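Local coordinates for protein (merozoite surface protein 1) (Plasmodium cynomolgi, PDB 1B9W) that probably takes part in binding and invading host erythrocytes and in merozoite egress, here represented by its two C-terminal EGF-like domains, at residues 4-10 with 20-26; 12-17 with 28-34; 55-60 with 85-89. One frame throughout, in Å; residues are numbered along the deposited sequence.

Contact 1 of 3, residues 4-10 with 20-26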
loop_
_atom_site.group_PDB
_atom_site.type_symbol
_atom_site.label_atom_id
_atom_site.label_comp_id
_atom_site.label_asym_id
_atom_site.label_seq_id
_atom_site.Cartn_x
_atom_site.Cartn_y
_atom_site.Cartn_z
ATOM N N GLU A 4 0.107 -14.978 -8.830
ATOM C CA GLU A 4 0.241 -15.741 -7.615
ATOM C C GLU A 4 -0.052 -14.875 -6.369
ATOM O O GLU A 4 -0.436 -15.417 -5.344
ATOM C CB GLU A 4 1.696 -16.181 -7.398
ATOM C CG GLU A 4 1.935 -17.645 -7.752
ATOM C CD GLU A 4 2.416 -17.737 -9.194
ATOM O OE1 GLU A 4 2.513 -16.669 -9.841
ATOM O OE2 GLU A 4 2.681 -18.852 -9.661
ATOM N N HIS A 5 0.270 -13.581 -6.510
ATOM C CA HIS A 5 0.076 -12.739 -5.301
ATOM C C HIS A 5 -1.209 -11.943 -5.296
ATOM O O HIS A 5 -1.460 -11.163 -4.351
ATOM C CB HIS A 5 1.295 -11.806 -5.193
ATOM C CG HIS A 5 2.588 -12.507 -4.906
ATOM N ND1 HIS A 5 2.926 -13.017 -3.671
ATOM C CD2 HIS A 5 3.635 -12.746 -5.736
ATOM C CE1 HIS A 5 4.141 -13.539 -3.739
ATOM N NE2 HIS A 5 4.572 -13.391 -4.974
ATOM N N ARG A 6 -2.150 -12.206 -6.211
ATOM C CA ARG A 6 -3.486 -11.645 -6.087
ATOM C C ARG A 6 -4.236 -12.268 -4.948
ATOM O O ARG A 6 -4.211 -13.472 -4.630
ATOM C CB ARG A 6 -4.249 -11.822 -7.404
ATOM C CG ARG A 6 -3.569 -11.119 -8.577
ATOM C CD ARG A 6 -4.415 -11.378 -9.816
ATOM N NE ARG A 6 -4.087 -10.550 -10.956
ATOM C CZ ARG A 6 -3.804 -11.048 -12.158
ATOM N NH1 ARG A 6 -3.804 -12.361 -12.372
ATOM N NH2 ARG A 6 -3.527 -10.212 -13.150
ATOM N N CYS A 7 -5.050 -11.440 -4.248
ATOM C CA CYS A 7 -5.802 -11.998 -3.127
ATOM C C CYS A 7 -6.979 -12.863 -3.668
ATOM O O CYS A 7 -7.582 -12.446 -4.642
ATOM C CB CYS A 7 -6.352 -10.752 -2.364
ATOM S SG CYS A 7 -4.854 -10.137 -1.491
ATOM N N ILE A 8 -7.232 -13.943 -2.945
ATOM C CA ILE A 8 -8.356 -14.821 -3.339
ATOM C C ILE A 8 -9.196 -15.153 -2.148
ATOM O O ILE A 8 -10.297 -15.707 -2.301
ATOM C CB ILE A 8 -7.785 -16.143 -3.962
ATOM C CG1 ILE A 8 -6.772 -16.793 -3.058
ATOM C CG2 ILE A 8 -7.246 -15.743 -5.337
ATOM C CD1 ILE A 8 -6.281 -18.177 -3.536
ATOM N N ASP A 9 -8.783 -14.761 -0.931
ATOM C CA ASP A 9 -9.577 -15.082 0.231
ATOM C C ASP A 9 -10.309 -13.869 0.836
ATOM O O ASP A 9 -11.175 -14.050 1.671
ATOM C CB ASP A 9 -8.705 -15.669 1.345
ATOM C CG ASP A 9 -8.199 -17.081 1.047
ATOM O OD1 ASP A 9 -8.997 -17.825 0.446
ATOM O OD2 ASP A 9 -7.070 -17.416 1.442
ATOM N N THR A 10 -9.870 -12.682 0.473
ATOM C CA THR A 10 -10.378 -11.466 1.161
ATOM C C THR A 10 -11.291 -10.697 0.251
ATOM O O THR A 10 -11.036 -10.445 -0.921
ATOM C CB THR A 10 -9.117 -10.594 1.445
ATOM O OG1 THR A 10 -8.269 -11.361 2.293
ATOM C CG2 THR A 10 -9.554 -9.299 2.161
ATOM N N ARG A 20 -1.216 -11.122 -1.582
ATOM C CA ARG A 20 -1.245 -12.419 -0.876
ATOM C C ARG A 20 0.178 -12.966 -0.767
ATOM O O ARG A 20 0.922 -12.984 -1.756
ATOM C CB ARG A 20 -2.034 -13.460 -1.765
ATOM C CG ARG A 20 -1.932 -14.862 -1.079
ATOM C CD ARG A 20 -2.722 -15.798 -2.079
ATOM N NE ARG A 20 -2.805 -17.126 -1.439
ATOM C CZ ARG A 20 -3.724 -17.566 -0.632
ATOM N NH1 ARG A 20 -4.759 -16.840 -0.190
ATOM N NH2 ARG A 20 -3.576 -18.794 -0.128
ATOM N N TYR A 21 0.691 -13.166 0.445
ATOM C CA TYR A 21 2.074 -13.492 0.657
ATOM C C TYR A 21 2.306 -15.019 0.451
ATOM O O TYR A 21 1.311 -15.743 0.498
ATOM C CB TYR A 21 2.422 -13.173 2.105
ATOM C CG TYR A 21 2.394 -11.652 2.357
ATOM C CD1 TYR A 21 3.520 -10.899 2.019
ATOM C CD2 TYR A 21 1.292 -11.056 2.935
ATOM C CE1 TYR A 21 3.527 -9.517 2.286
ATOM C CE2 TYR A 21 1.293 -9.683 3.185
ATOM C CZ TYR A 21 2.417 -8.943 2.868
ATOM O OH TYR A 21 2.409 -7.578 3.158
ATOM N N LEU A 22 3.567 -15.388 0.484
ATOM C CA LEU A 22 3.954 -16.801 0.401
ATOM C C LEU A 22 3.394 -17.682 1.499
ATOM O O LEU A 22 3.368 -18.910 1.291
ATOM C CB LEU A 22 5.507 -16.866 0.535
ATOM C CG LEU A 22 6.274 -17.139 -0.745
ATOM C CD1 LEU A 22 5.561 -16.521 -1.934
ATOM C CD2 LEU A 22 7.717 -16.669 -0.641
ATOM N N ASP A 23 3.050 -17.184 2.683
ATOM C CA ASP A 23 2.556 -17.956 3.799
ATOM C C ASP A 23 1.047 -18.154 3.755
ATOM O O ASP A 23 0.436 -18.747 4.650
ATOM C CB ASP A 23 2.956 -17.360 5.153
ATOM C CG ASP A 23 2.433 -15.927 5.311
ATOM O OD1 ASP A 23 1.752 -15.410 4.410
ATOM O OD2 ASP A 23 2.702 -15.353 6.385
ATOM N N GLY A 24 0.432 -17.651 2.704
ATOM C CA GLY A 24 -1.000 -17.787 2.489
ATOM C C GLY A 24 -1.812 -16.659 3.113
ATOM O O GLY A 24 -3.046 -16.687 2.993
ATOM N N THR A 25 -1.151 -15.761 3.848
ATOM C CA THR A 25 -1.929 -14.671 4.475
ATOM C C THR A 25 -2.139 -13.567 3.459
ATOM O O THR A 25 -1.389 -13.447 2.486
ATOM C CB THR A 25 -1.185 -14.059 5.680
ATOM O OG1 THR A 25 0.031 -13.487 5.187
ATOM C CG2 THR A 25 -0.881 -15.047 6.776
ATOM N N GLU A 26 -3.162 -12.723 3.659
ATOM C CA GLU A 26 -3.411 -11.658 2.732
ATOM C C GLU A 26 -3.471 -10.316 3.559
ATOM O O GLU A 26 -4.068 -10.388 4.620
ATOM C CB GLU A 26 -4.801 -11.851 2.080
ATOM C CG GLU A 26 -4.604 -13.057 1.107
ATOM C CD GLU A 26 -5.827 -13.363 0.275
ATOM O OE1 GLU A 26 -6.924 -12.803 0.465
ATOM O OE2 GLU A 26 -5.596 -14.195 -0.663
HETATM O O HOH W 1 -5.675 -15.941 3.354
HETATM O O HOH W 2 -6.059 -19.882 1.081
HETATM O O HOH W 3 -6.958 -9.868 4.343
#

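Contact 2 of 3, residues 12-17 with 28-34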
loop_
_atom_site.group_PDB
_atom_site.type_symbol
_atom_site.label_atom_id
_atom_site.label_comp_id
_atom_site.label_asym_id
_atom_site.label_seq_id
_atom_site.Cartn_x
_atom_site.Cartn_y
_atom_site.Cartn_z
ATOM N N VAL A 12 -11.948 -7.410 -0.686
ATOM C CA VAL A 12 -11.095 -6.205 -0.448
ATOM C C VAL A 12 -11.961 -4.953 -0.446
ATOM O O VAL A 12 -12.779 -4.703 -1.316
ATOM C CB VAL A 12 -10.091 -6.131 -1.594
ATOM C CG1 VAL A 12 -9.121 -4.964 -1.481
ATOM C CG2 VAL A 12 -9.284 -7.445 -1.669
ATOM N N PRO A 13 -11.713 -4.053 0.521
ATOM C CA PRO A 13 -12.483 -2.807 0.525
ATOM C C PRO A 13 -12.289 -2.002 -0.719
ATOM O O PRO A 13 -11.231 -1.972 -1.351
ATOM C CB PRO A 13 -11.886 -2.065 1.747
ATOM C CG PRO A 13 -11.294 -3.130 2.620
ATOM C CD PRO A 13 -10.808 -4.248 1.665
ATOM N N GLU A 14 -13.260 -1.117 -1.076
ATOM C CA GLU A 14 -13.087 -0.158 -2.152
ATOM C C GLU A 14 -11.911 0.818 -1.873
ATOM O O GLU A 14 -11.677 1.037 -0.685
ATOM C CB GLU A 14 -14.373 0.699 -2.181
ATOM C CG GLU A 14 -14.866 1.040 -3.571
ATOM C CD GLU A 14 -16.004 2.055 -3.516
ATOM O OE1 GLU A 14 -16.593 2.187 -2.417
ATOM O OE2 GLU A 14 -16.260 2.690 -4.563
ATOM N N ASN A 15 -11.182 1.160 -2.905
ATOM C CA ASN A 15 -10.019 2.039 -2.833
ATOM C C ASN A 15 -8.898 1.449 -2.013
ATOM O O ASN A 15 -8.105 2.153 -1.382
ATOM C CB ASN A 15 -10.440 3.429 -2.293
ATOM C CG ASN A 15 -11.468 4.043 -3.238
ATOM O OD1 ASN A 15 -11.204 4.139 -4.431
ATOM N ND2 ASN A 15 -12.607 4.427 -2.714
ATOM N N ALA A 16 -8.778 0.109 -1.989
ATOM C CA ALA A 16 -7.685 -0.568 -1.348
ATOM C C ALA A 16 -7.027 -1.578 -2.343
ATOM O O ALA A 16 -7.632 -1.833 -3.391
ATOM C CB ALA A 16 -8.095 -1.341 -0.114
ATOM N N ALA A 17 -5.796 -1.873 -2.064
ATOM C CA ALA A 17 -5.025 -2.883 -2.813
ATOM C C ALA A 17 -4.844 -4.080 -1.900
ATOM O O ALA A 17 -4.872 -3.984 -0.672
ATOM C CB ALA A 17 -3.650 -2.358 -3.197
ATOM N N TRP A 28 -4.622 -6.217 3.047
ATOM C CA TRP A 28 -5.097 -5.170 2.190
ATOM C C TRP A 28 -4.657 -3.789 2.873
ATOM O O TRP A 28 -4.501 -3.812 4.076
ATOM C CB TRP A 28 -6.617 -5.194 2.040
ATOM C CG TRP A 28 -7.437 -5.183 3.291
ATOM C CD1 TRP A 28 -7.885 -6.239 4.034
ATOM C CD2 TRP A 28 -7.941 -4.004 3.961
ATOM N NE1 TRP A 28 -8.627 -5.819 5.109
ATOM C CE2 TRP A 28 -8.650 -4.424 5.071
ATOM C CE3 TRP A 28 -7.790 -2.630 3.664
ATOM C CZ2 TRP A 28 -9.258 -3.540 5.976
ATOM C CZ3 TRP A 28 -8.418 -1.735 4.554
ATOM C CH2 TRP A 28 -9.106 -2.202 5.675
ATOM N N ARG A 29 -4.402 -2.881 1.980
ATOM C CA ARG A 29 -3.969 -1.527 2.437
ATOM C C ARG A 29 -4.676 -0.509 1.583
ATOM O O ARG A 29 -4.864 -0.637 0.354
ATOM C CB ARG A 29 -2.466 -1.363 2.160
ATOM C CG ARG A 29 -1.613 -2.253 3.075
ATOM C CD ARG A 29 -0.129 -2.010 2.728
ATOM N NE ARG A 29 0.658 -2.863 3.638
ATOM C CZ ARG A 29 1.946 -3.137 3.526
ATOM N NH1 ARG A 29 2.715 -2.656 2.578
ATOM N NH2 ARG A 29 2.476 -3.928 4.457
ATOM N N CYS A 30 -5.106 0.621 2.243
ATOM C CA CYS A 30 -5.676 1.623 1.346
ATOM C C CYS A 30 -4.702 2.169 0.339
ATOM O O CYS A 30 -3.505 2.292 0.590
ATOM C CB CYS A 30 -6.279 2.748 2.236
ATOM S SG CYS A 30 -7.548 2.285 3.379
ATOM N N LEU A 31 -5.198 2.624 -0.813
ATOM C CA LEU A 31 -4.438 3.249 -1.859
ATOM C C LEU A 31 -3.961 4.644 -1.339
ATOM O O LEU A 31 -4.469 5.068 -0.284
ATOM C CB LEU A 31 -5.291 3.437 -3.109
ATOM C CG LEU A 31 -5.673 2.097 -3.829
ATOM C CD1 LEU A 31 -6.549 2.424 -5.036
ATOM C CD2 LEU A 31 -4.405 1.364 -4.234
ATOM N N LEU A 32 -2.923 5.151 -1.964
ATOM C CA LEU A 32 -2.459 6.492 -1.539
ATOM C C LEU A 32 -3.603 7.492 -1.630
ATOM O O LEU A 32 -4.494 7.463 -2.470
ATOM C CB LEU A 32 -1.313 6.953 -2.432
ATOM C CG LEU A 32 0.051 6.298 -2.328
ATOM C CD1 LEU A 32 1.061 7.013 -3.223
ATOM C CD2 LEU A 32 0.502 6.207 -0.881
ATOM N N TYR A 33 -3.561 8.510 -0.724
ATOM C CA TYR A 33 -4.625 9.504 -0.654
ATOM C C TYR A 33 -5.960 8.983 -0.141
ATOM O O TYR A 33 -7.001 9.636 -0.217
ATOM C CB TYR A 33 -4.796 10.353 -1.912
ATOM C CG TYR A 33 -3.474 10.897 -2.408
ATOM C CD1 TYR A 33 -2.786 11.917 -1.757
ATOM C CD2 TYR A 33 -2.922 10.359 -3.571
ATOM C CE1 TYR A 33 -1.573 12.382 -2.239
ATOM C CE2 TYR A 33 -1.707 10.798 -4.049
ATOM C CZ TYR A 33 -1.052 11.819 -3.389
ATOM O OH TYR A 33 0.158 12.240 -3.884
ATOM N N PHE A 34 -5.912 7.881 0.595
ATOM C CA PHE A 34 -6.993 7.323 1.349
ATOM C C PHE A 34 -6.487 6.885 2.708
ATOM O O PHE A 34 -5.329 6.503 2.841
ATOM C CB PHE A 34 -7.610 6.055 0.678
ATOM C CG PHE A 34 -8.322 6.428 -0.582
ATOM C CD1 PHE A 34 -7.620 6.523 -1.773
ATOM C CD2 PHE A 34 -9.686 6.693 -0.554
ATOM C CE1 PHE A 34 -8.286 6.857 -2.937
ATOM C CE2 PHE A 34 -10.333 7.043 -1.727
ATOM C CZ PHE A 34 -9.647 7.138 -2.925
#

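Contact 3 of 3, residues 55-60 with 85-89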
loop_
_atom_site.group_PDB
_atom_site.type_symbol
_atom_site.label_atom_id
_atom_site.label_comp_id
_atom_site.label_asym_id
_atom_site.label_seq_id
_atom_site.Cartn_x
_atom_site.Cartn_y
_atom_site.Cartn_z
ATOM N N GLY A 55 0.910 6.505 3.996
ATOM C CA GLY A 55 0.200 5.429 3.261
ATOM C C GLY A 55 1.219 4.610 2.467
ATOM O O GLY A 55 0.831 3.566 1.884
ATOM N N CYS A 56 2.506 4.927 2.515
ATOM C CA CYS A 56 3.531 4.163 1.818
ATOM C C CYS A 56 3.796 2.890 2.609
ATOM O O CYS A 56 3.585 2.814 3.807
ATOM C CB CYS A 56 4.871 4.914 1.744
ATOM S SG CYS A 56 4.772 6.465 0.826
ATOM N N ALA A 57 4.289 1.831 1.905
ATOM C CA ALA A 57 4.638 0.634 2.686
ATOM C C ALA A 57 5.526 1.018 3.864
ATOM O O ALA A 57 6.423 1.865 3.761
ATOM C CB ALA A 57 5.443 -0.281 1.745
ATOM N N PRO A 58 5.428 0.322 4.975
ATOM C CA PRO A 58 6.213 0.590 6.155
ATOM C C PRO A 58 7.701 0.655 5.885
ATOM O O PRO A 58 8.361 1.508 6.506
ATOM C CB PRO A 58 5.884 -0.495 7.152
ATOM C CG PRO A 58 4.669 -1.171 6.636
ATOM C CD PRO A 58 4.421 -0.753 5.223
ATOM N N GLU A 59 8.222 -0.192 4.992
ATOM C CA GLU A 59 9.667 -0.237 4.790
ATOM C C GLU A 59 10.105 0.743 3.719
ATOM O O GLU A 59 11.270 0.806 3.329
ATOM C CB GLU A 59 10.110 -1.681 4.447
ATOM C CG GLU A 59 9.652 -2.134 3.073
ATOM C CD GLU A 59 8.232 -2.641 2.939
ATOM O OE1 GLU A 59 7.369 -2.506 3.821
ATOM O OE2 GLU A 59 7.954 -3.199 1.841
ATOM N N ALA A 60 9.156 1.479 3.150
ATOM C CA ALA A 60 9.445 2.459 2.134
ATOM C C ALA A 60 9.751 3.844 2.793
ATOM O O ALA A 60 9.249 4.146 3.871
ATOM C CB ALA A 60 8.273 2.704 1.206
ATOM N N GLY A 85 3.689 2.333 -4.432
ATOM C CA GLY A 85 4.482 2.213 -3.231
ATOM C C GLY A 85 3.695 1.891 -1.982
ATOM O O GLY A 85 4.295 1.829 -0.908
ATOM N N VAL A 86 2.421 1.586 -2.108
ATOM C CA VAL A 86 1.647 1.040 -0.993
ATOM C C VAL A 86 2.229 -0.306 -0.572
ATOM O O VAL A 86 2.208 -0.681 0.587
ATOM C CB VAL A 86 0.164 0.949 -1.399
ATOM C CG1 VAL A 86 -0.635 0.176 -0.388
ATOM C CG2 VAL A 86 -0.395 2.366 -1.534
ATOM N N PHE A 87 2.763 -1.035 -1.566
ATOM C CA PHE A 87 3.549 -2.243 -1.290
ATOM C C PHE A 87 4.869 -2.120 -2.092
ATOM O O PHE A 87 4.905 -1.478 -3.139
ATOM C CB PHE A 87 2.878 -3.547 -1.764
ATOM C CG PHE A 87 1.684 -3.993 -0.982
ATOM C CD1 PHE A 87 1.826 -4.786 0.137
ATOM C CD2 PHE A 87 0.428 -3.596 -1.409
ATOM C CE1 PHE A 87 0.692 -5.161 0.842
ATOM C CE2 PHE A 87 -0.716 -3.983 -0.712
ATOM C CZ PHE A 87 -0.548 -4.763 0.408
ATOM N N CYS A 88 5.929 -2.760 -1.602
ATOM C CA CYS A 88 7.179 -2.802 -2.356
ATOM C C CYS A 88 7.497 -4.294 -2.612
ATOM O O CYS A 88 7.439 -5.011 -1.627
ATOM C CB CYS A 88 8.325 -2.278 -1.493
ATOM S SG CYS A 88 8.185 -0.456 -1.280
ATOM N N SER A 89 7.819 -4.668 -3.845
ATOM C CA SER A 89 8.149 -6.095 -4.012
ATOM C C SER A 89 9.451 -6.279 -4.776
ATOM O O SER A 89 10.032 -5.302 -5.240
ATOM C CB SER A 89 7.009 -6.842 -4.691
ATOM O OG SER A 89 7.102 -6.778 -6.096
HETATM O O HOH W 4 1.281 0.820 2.835
HETATM O O HOH W 5 5.439 -3.944 1.000
HETATM O O HOH W 6 9.966 -4.483 0.481
#

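Contact 1 of 3, residues 4-10 with 20-26
A polar surface contact, built round a salt-bridge network of Asp9, Arg20 and Glu26, lays the N-terminal segment 4-10 against the turn that joins strands 16-20 and 26-30 in the first EGF-like domain. Glu26 is its hub. The carboxylate faces a run of backbone amides: OE2 takes a nearly straight bond from Ile8 N at 2.8 Å, and OE1 accepts from Asp9 N at 3.0 Å, both on the syn side of the oxygens. The anti lone pair of OE1 is used by Thr10 OG1 at 2.7 Å. From the face of the carboxylate opposite Ile8 N comes Arg20 NH1, also 2.8 Å from Glu26 OE2. Four donors thus hold the group and fix its rotation. The same Arg20 NH1 bridges to Asp9 OD2 at 2.9 Å; Asp9 OD2 and Glu26 OE2 both lie at the edge of the guanidinium, close to its plane, while Ile8 CD1 lies over the rim of one face and Gly24 O over that of the opposite face. Arg20 reaches this site because CG stands anti to the backbone N (chi1 174°) and the chain runs extended to NE. The shared cation probably eases the proximity of the two acids, and two waters on Asp9 OD2 link it to Gly24 O and Arg20 NH2. At the other end His5 grips Arg20 twice: His5 O accepts from Arg20 N at 2.8 Å, and His5 ND1 donates in its ring plane to Arg20 O, also at 2.8 Å. Tyr19 stacks on the His5 ring. A type I turn from Tyr21 to Gly24, overlapped by an Asx turn at Asp23, reverses the chain. With Cys7 disulfide-bonded to Cys18, the N-terminal segment is tied to the first hairpin of an EGF-like domain.

Contact 2 of 3, residues 12-17 with 28-34
Ala17 N donates to Arg29 O at 2.9 Å, and the return bond from Arg29 N to Ala17 O closes an antiparallel hydrogen-bonded pair. Next to it Ala16 and Cys30 form a non-hydrogen-bonded pair, their CA atoms a close 4.0 Å apart. The ladder runs one bond further, past the end of strand 26-30, where Leu31 N gives an almost straight bond to Asn15 O at 3.0 Å. Side chains then clamp the turn Pro13 to Ala16, a type II beta turn, at two places. Pro13 lies over one face of the Trp28 indole in a CH-pi contact, its CG 3.5 Å from the centroid of the six-membered ring and 6° off the normal. The indole is brought beneath the proline by a chi1 of 54°, which puts CG between the backbone N and the carbonyl carbon. Asn15 does the like on Phe34: CB sits over the ring centre, 3.7 Å from the centroid, and the amide extends above the rim, stacked with its plane only 12° from that of the ring. On the face carrying Ala17, its CB touches Leu31 CD2 at 3.9 Å. The hairpin of strands 16-20 and 26-30 backs onto strand 40-43, where Cys41 is bonded to Cys30 and touches Asn15, Ala16, Trp28 and Phe34; strand 34-37 meets Trp28 and Cys30 through Glu36.

Contact 3 of 3, residues 55-60 with 85-89
Gly55 lies in the loop before strand 61-64 of the second EGF-like domain, a loop that packs here on the domain's last strand, 87-89, and on the classic beta bulge at its start, where Val86 and Phe87 both face Leu82. Gly55 O rests 3.8 Å from Val86 CG2, and a water bridges it to Val86 O by donating to both carbonyls. The positive phi of Gly55 (90°) is one that glycine adopts readily. Cys56 comes next; its side chain sets out away from 85-89, and SG is joined to Cys72. The one direct hydrogen bond follows: Ala57 N donates to Gly85 O at 2.8 Å, nearly straight and in the carbonyl plane. Ala57 CB points toward 85-89 and settles 3.5 Å from Val86 O and 4.1 Å from Cys88 SG. A type I turn from Ala57 to Ala60 then swings the chain round, closed by Ala60 N on Ala57 O, and Asn53 ND2 bonds to Ala60 O. Within that turn, Glu59 folds back: its CG lies between the backbone N and the carbonyl carbon (chi1 70°) and the chain bends again at chi2, which carries OE2 to 3.5 Å from Cys88 CB. Two waters donate to this oxygen; one accepts from Cys88 N, the other makes a weak bond to Cys88 O, so the carboxylate reaches the strand backbone through solvent. Last comes Ala60, whose CB lies 4.0 Å from Cys88 SG, the sulfur that is bonded to Cys74.

Contacts 1 and 2 are surface contacts of the first domain, whereas contact 3 is partly buried. Contact 1, its centre about 14 Å from the chain centre, is a cluster of ionic bonds and waters; contact 2, nearer the chain centre at the other end of the same hairpin, replaces charge with strand pairing and proline and asparagine over aromatic rings. They interlock along the chain, their segments alternating, and Thr10 CG2 touches Trp28. Contact 3 belongs to the second EGF-like domain, resting on one direct backbone bond, small side chains and water bridges. Arg29 spans the domains: its NH1 reaches Val86 O of contact 3, while Tyr21 of contact 1 packs on Phe87.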